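PDB 4P3G: signal recognition particle subunit SRP68, which binds the SRP RNA through this RNA-binding domain and, within the signal recognition particle, probably helps target nascent secretory and membrane proteins to the endoplasmic reticulum. Local coordinates for residues Gly25-Tyr30 / Arg82-Ala87; Arg112-Ala117 / Gly151-Glu156. All blocks are in the same frame, centred on the assembly; numbering follows the deposited sequence.

Interaction 1 (Gly25-Tyr30 / Arg82-Ala87)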
loop_
_atom_site.group_PDB
_atom_site.type_symbol
_atom_site.label_atom_id
_atom_site.label_comp_id
_atom_site.label_asym_id
_atom_site.label_seq_id
_atom_site.Cartn_x
_atom_site.Cartn_y
_atom_site.Cartn_z
ATOM N N GLY A 25 -24.082 -30.229 -0.203
ATOM C CA GLY A 25 -24.888 -29.532 -1.177
ATOM C C GLY A 25 -24.242 -28.333 -1.817
ATOM O O GLY A 25 -23.011 -28.196 -1.868
ATOM N N ASP A 26 -25.114 -27.466 -2.323
ATOM C CA ASP A 26 -24.756 -26.217 -2.986
ATOM C C ASP A 26 -25.752 -25.108 -2.632
ATOM O O ASP A 26 -26.550 -25.254 -1.721
ATOM C CB ASP A 26 -24.745 -26.443 -4.481
ATOM C CG ASP A 26 -26.034 -27.072 -4.963
ATOM O OD1 ASP A 26 -27.037 -27.003 -4.220
ATOM O OD2 ASP A 26 -26.040 -27.652 -6.076
ATOM N N TYR A 27 -25.695 -23.995 -3.348
ATOM C CA TYR A 27 -26.599 -22.874 -3.101
ATOM C C TYR A 27 -28.034 -23.250 -3.382
ATOM O O TYR A 27 -28.960 -22.682 -2.816
ATOM C CB TYR A 27 -26.170 -21.638 -3.897
ATOM C CG TYR A 27 -24.737 -21.309 -3.600
ATOM C CD1 TYR A 27 -24.356 -20.837 -2.337
ATOM C CD2 TYR A 27 -23.752 -21.545 -4.543
ATOM C CE1 TYR A 27 -23.031 -20.576 -2.046
ATOM C CE2 TYR A 27 -22.430 -21.276 -4.267
ATOM C CZ TYR A 27 -22.080 -20.794 -3.027
ATOM O OH TYR A 27 -20.762 -20.563 -2.794
ATOM N N ALA A 28 -28.231 -24.199 -4.277
ATOM C CA ALA A 28 -29.580 -24.643 -4.548
ATOM C C ALA A 28 -30.092 -25.347 -3.298
ATOM O O ALA A 28 -31.232 -25.145 -2.896
ATOM C CB ALA A 28 -29.616 -25.531 -5.739
ATOM N N THR A 29 -29.220 -26.117 -2.649
ATOM C CA THR A 29 -29.566 -26.837 -1.418
ATOM C C THR A 29 -29.913 -25.906 -0.275
ATOM O O THR A 29 -30.900 -26.097 0.421
ATOM C CB THR A 29 -28.373 -27.677 -0.914
ATOM O OG1 THR A 29 -27.890 -28.526 -1.960
ATOM C CG2 THR A 29 -28.750 -28.495 0.311
ATOM N N TYR A 30 -29.102 -24.869 -0.130
ATOM C CA TYR A 30 -29.220 -23.895 0.943
ATOM C C TYR A 30 -30.572 -23.246 0.896
ATOM O O TYR A 30 -31.304 -23.198 1.885
ATOM C CB TYR A 30 -28.121 -22.823 0.771
ATOM C CG TYR A 30 -27.997 -21.805 1.895
ATOM C CD1 TYR A 30 -28.182 -22.165 3.222
ATOM C CD2 TYR A 30 -27.656 -20.494 1.624
ATOM C CE1 TYR A 30 -28.050 -21.243 4.235
ATOM C CE2 TYR A 30 -27.530 -19.568 2.627
ATOM C CZ TYR A 30 -27.725 -19.950 3.934
ATOM O OH TYR A 30 -27.590 -19.018 4.935
ATOM N N ARG A 82 -31.907 -16.101 2.361
ATOM C CA ARG A 82 -32.561 -16.784 1.251
ATOM C C ARG A 82 -32.326 -16.029 -0.076
ATOM O O ARG A 82 -31.985 -16.628 -1.090
ATOM C CB ARG A 82 -34.059 -16.970 1.533
ATOM C CG ARG A 82 -34.744 -17.948 0.578
ATOM C CD ARG A 82 -36.188 -18.202 0.963
ATOM N NE ARG A 82 -36.999 -17.032 0.655
ATOM C CZ ARG A 82 -38.325 -17.002 0.694
ATOM N NH1 ARG A 82 -39.010 -18.079 1.062
ATOM N NH2 ARG A 82 -38.964 -15.878 0.393
ATOM N N ALA A 83 -32.421 -14.707 -0.047
ATOM C CA ALA A 83 -32.156 -13.896 -1.237
ATOM C C ALA A 83 -30.715 -14.069 -1.694
ATOM O O ALA A 83 -30.424 -14.044 -2.885
ATOM C CB ALA A 83 -32.442 -12.429 -0.962
ATOM N N TRP A 84 -29.817 -14.185 -0.723
ATOM C CA TRP A 84 -28.414 -14.389 -0.988
ATOM C C TRP A 84 -28.221 -15.718 -1.718
ATOM O O TRP A 84 -27.449 -15.816 -2.692
ATOM C CB TRP A 84 -27.640 -14.396 0.324
ATOM C CG TRP A 84 -26.168 -14.525 0.140
ATOM C CD1 TRP A 84 -25.296 -13.519 -0.167
ATOM C CD2 TRP A 84 -25.389 -15.728 0.219
ATOM N NE1 TRP A 84 -24.023 -14.025 -0.280
ATOM C CE2 TRP A 84 -24.052 -15.374 -0.038
ATOM C CE3 TRP A 84 -25.695 -17.067 0.478
ATOM C CZ2 TRP A 84 -23.024 -16.308 -0.051
ATOM C CZ3 TRP A 84 -24.663 -18.005 0.480
ATOM C CH2 TRP A 84 -23.349 -17.618 0.216
ATOM N N ALA A 85 -28.925 -16.741 -1.238
ATOM C CA ALA A 85 -28.818 -18.089 -1.788
ATOM C C ALA A 85 -29.283 -18.094 -3.241
ATOM O O ALA A 85 -28.644 -18.661 -4.138
ATOM C CB ALA A 85 -29.667 -19.038 -0.971
ATOM N N HIS A 86 -30.400 -17.423 -3.466
ATOM C CA HIS A 86 -30.986 -17.360 -4.785
ATOM C C HIS A 86 -29.991 -16.668 -5.723
ATOM O O HIS A 86 -29.757 -17.116 -6.848
ATOM C CB HIS A 86 -32.347 -16.657 -4.714
ATOM C CG HIS A 86 -33.122 -16.704 -5.987
ATOM N ND1 HIS A 86 -32.746 -17.471 -7.069
ATOM C CD2 HIS A 86 -34.247 -16.047 -6.369
ATOM C CE1 HIS A 86 -33.595 -17.279 -8.062
ATOM N NE2 HIS A 86 -34.515 -16.416 -7.661
ATOM N N ALA A 87 -29.398 -15.579 -5.249
ATOM C CA ALA A 87 -28.425 -14.847 -6.043
ATOM C C ALA A 87 -27.196 -15.712 -6.316
ATOM O O ALA A 87 -26.699 -15.737 -7.443
ATOM C CB ALA A 87 -28.038 -13.575 -5.361
#
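Y27 and Y30, one helical turn apart at the start of helix 27-44, straddle A85 and reach W84 of helix 71-93, a helix-on-helix contact within the all-helical, TPR-like RNA-binding domain of SRP68. The backbones come close where Y27 faces A85, their CA atoms 5.4 Å apart, consistent with the small side chain of A85. The methyl of A85 is the bump on the helix 71-93 side: its CB lies against CD2 of Y30 at 3.6 Å, while CB of Y27 rests 3.9 Å from O of A85.

One rim of the W84 indole, CE3, CZ3 and CH2, enters the notch between the two phenol rings. CG of W84 is anti to the backbone N (chi1 -177°), and this rim of the six-membered ring touches both tyrosines. CH2 of W84 meets CE1 of Y27 at 3.7 Å, an oblique pairing with planes at 79°. The side chains of Y30 and W84 cross at about a right angle, with CE3 of W84 approaching CE2 at the edge of the Y30 ring. R18 of helix 10-21 adds a cation-pi contact to W84, and the hydroxyl of Y30 hydrogen-bonds to E81.

Ahead of Y27, D26 is the N-cap of the helix. Its OD1 accepts two hydrogen bonds from T29: the backbone N donates nearly along the C-O axis at 2.8 Å, and OG1, 2.9 Å from OD1, donates from above the carboxylate plane, 47° out of it.

Interaction 2 (Arg112-Ala117 / Gly151-Glu156)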
loop_
_atom_site.group_PDB
_atom_site.type_symbol
_atom_site.label_atom_id
_atom_site.label_comp_id
_atom_site.label_asym_id
_atom_site.label_seq_id
_atom_site.Cartn_x
_atom_site.Cartn_y
_atom_site.Cartn_z
ATOM N N ARG A 112 -31.677 -9.509 -5.835
ATOM C CA ARG A 112 -31.741 -10.415 -4.712
ATOM C C ARG A 112 -30.850 -9.920 -3.623
ATOM O O ARG A 112 -31.272 -9.747 -2.481
ATOM C CB ARG A 112 -31.316 -11.834 -5.114
ATOM C CG ARG A 112 -32.445 -12.795 -5.474
ATOM C CD ARG A 112 -33.576 -12.094 -6.196
ATOM N NE ARG A 112 -34.660 -11.737 -5.283
ATOM C CZ ARG A 112 -35.590 -10.833 -5.565
ATOM N NH1 ARG A 112 -35.561 -10.188 -6.733
ATOM N NH2 ARG A 112 -36.539 -10.567 -4.674
ATOM N N LEU A 113 -29.603 -9.675 -3.994
ATOM C CA LEU A 113 -28.617 -9.163 -3.061
ATOM C C LEU A 113 -29.007 -7.814 -2.469
ATOM O O LEU A 113 -28.834 -7.587 -1.277
ATOM C CB LEU A 113 -27.286 -9.053 -3.768
ATOM C CG LEU A 113 -26.643 -10.374 -4.147
ATOM C CD1 LEU A 113 -25.403 -10.034 -4.920
ATOM C CD2 LEU A 113 -26.293 -11.147 -2.907
ATOM N N GLU A 114 -29.535 -6.921 -3.300
ATOM C CA GLU A 114 -29.909 -5.602 -2.813
ATOM C C GLU A 114 -31.066 -5.750 -1.816
ATOM O O GLU A 114 -31.152 -5.023 -0.827
ATOM C CB GLU A 114 -30.275 -4.660 -3.970
ATOM C CG GLU A 114 -29.137 -4.327 -4.925
ATOM C CD GLU A 114 -29.555 -3.337 -6.033
ATOM O OE1 GLU A 114 -30.765 -3.214 -6.318
ATOM O OE2 GLU A 114 -28.673 -2.694 -6.654
ATOM N N LYS A 115 -31.950 -6.707 -2.075
ATOM C CA LYS A 115 -33.035 -7.005 -1.149
ATOM C C LYS A 115 -32.499 -7.567 0.166
ATOM O O LYS A 115 -32.912 -7.162 1.247
ATOM C CB LYS A 115 -33.992 -8.009 -1.758
ATOM C CG LYS A 115 -35.145 -8.306 -0.823
ATOM C CD LYS A 115 -35.939 -9.472 -1.285
ATOM C CE LYS A 115 -37.080 -9.732 -0.346
ATOM N NZ LYS A 115 -37.795 -10.924 -0.827
ATOM N N GLY A 116 -31.566 -8.502 0.072
ATOM C CA GLY A 116 -30.954 -9.053 1.262
ATOM C C GLY A 116 -30.239 -7.965 2.062
ATOM O O GLY A 116 -30.298 -7.962 3.301
ATOM N N ALA A 117 -29.571 -7.039 1.365
ATOM C CA ALA A 117 -28.882 -5.929 2.028
ATOM C C ALA A 117 -29.884 -5.069 2.789
ATOM O O ALA A 117 -29.691 -4.784 3.973
ATOM C CB ALA A 117 -28.146 -5.090 1.022
ATOM N N GLY A 151 -21.930 -5.034 0.287
ATOM C CA GLY A 151 -20.729 -5.190 -0.509
ATOM C C GLY A 151 -20.910 -6.178 -1.659
ATOM O O GLY A 151 -20.490 -5.906 -2.787
ATOM N N ALA A 152 -21.535 -7.317 -1.378
ATOM C CA ALA A 152 -21.797 -8.338 -2.384
ATOM C C ALA A 152 -22.677 -7.784 -3.496
ATOM O O ALA A 152 -22.454 -8.032 -4.682
ATOM C CB ALA A 152 -22.458 -9.531 -1.747
ATOM N N ALA A 153 -23.689 -7.022 -3.109
ATOM C CA ALA A 153 -24.599 -6.498 -4.096
ATOM C C ALA A 153 -23.880 -5.577 -5.083
ATOM O O ALA A 153 -23.995 -5.776 -6.289
ATOM C CB ALA A 153 -25.757 -5.790 -3.416
ATOM N N LEU A 154 -23.106 -4.608 -4.587
ATOM C CA LEU A 154 -22.431 -3.648 -5.474
ATOM C C LEU A 154 -21.305 -4.307 -6.273
ATOM O O LEU A 154 -21.017 -3.933 -7.418
ATOM C CB LEU A 154 -21.897 -2.468 -4.683
ATOM C CG LEU A 154 -22.939 -1.585 -3.996
ATOM C CD1 LEU A 154 -22.275 -0.806 -2.861
ATOM C CD2 LEU A 154 -23.627 -0.662 -5.004
ATOM N N PHE A 155 -20.681 -5.306 -5.672
ATOM C CA PHE A 155 -19.670 -6.082 -6.377
ATOM C C PHE A 155 -20.274 -6.791 -7.621
ATOM O O PHE A 155 -19.648 -6.823 -8.687
ATOM C CB PHE A 155 -19.075 -7.094 -5.413
ATOM C CG PHE A 155 -17.994 -7.928 -5.992
ATOM C CD1 PHE A 155 -18.313 -9.092 -6.702
ATOM C CD2 PHE A 155 -16.656 -7.606 -5.788
ATOM C CE1 PHE A 155 -17.312 -9.902 -7.244
ATOM C CE2 PHE A 155 -15.634 -8.411 -6.315
ATOM C CZ PHE A 155 -15.964 -9.559 -7.048
ATOM N N GLU A 156 -21.480 -7.353 -7.485
ATOM C CA GLU A 156 -22.153 -8.017 -8.597
ATOM C C GLU A 156 -22.626 -7.021 -9.667
ATOM O O GLU A 156 -22.676 -7.335 -10.863
ATOM C CB GLU A 156 -23.329 -8.831 -8.083
ATOM C CG GLU A 156 -22.911 -10.096 -7.350
ATOM C CD GLU A 156 -22.050 -11.016 -8.186
ATOM O OE1 GLU A 156 -22.421 -11.251 -9.359
ATOM O OE2 GLU A 156 -21.011 -11.500 -7.670
#
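A152 begins the contact from the helix 136-156 side, offering both backbone and methyl to L113: its carbonyl oxygen lies 3.6 Å from CD1 of L113, and its CB is more loosely set against CD2. One residue on, A153 makes the close approach. CA of A153 is 4.9 Å from CA of L113, and CB of A153 is 3.6 Å from CB of L113, so the helices meet through one CB from each side. The CB of A153 also lies 3.9 Å from N of E114 and 4.0 Å from CG of E114. The two segments form an antiparallel helix pair of the all-helical RNA-binding domain, with axes 8.3 Å apart and N-to-C directions at 157°, a close approach consistent with the small side chain of A153.

E156 then closes the segment. Its CG is anti to the carbonyl carbon (chi1 -73°) and touches CD1 of L113 at 3.5 Å, the two side chains crossing at a slant. CD1 of L113 thus meets both this methylene and the carbonyl oxygen of A152, which lie on the same side of it. The carboxylate of E156 continues to K91 of helix 71-93, where OE2 forms a salt bridge, and OE2 of E114 pairs in the same way with NZ of K157.

In the fold
Interactions 1 and 2 lie in series along the chain, their centres 14 Å apart, and are joined where helix 71-93 packs on helix 103-128. L113 is shared by this joint and interaction 2: its CG lies 3.7 Å from CB of A87, and its CD2 lies 3.8 Å from CD1 of W84, the residue that also meets the tyrosines of interaction 1. R112 adds a second point, its CB 3.7 Å from CB of A87. Helices 27-44, 71-93, 103-128 and 136-156 are thereby packed in succession. A bound phosphate, most likely carried over from the crystallisation medium, comes within about 3 Å of the E114 side chain, at interaction 2.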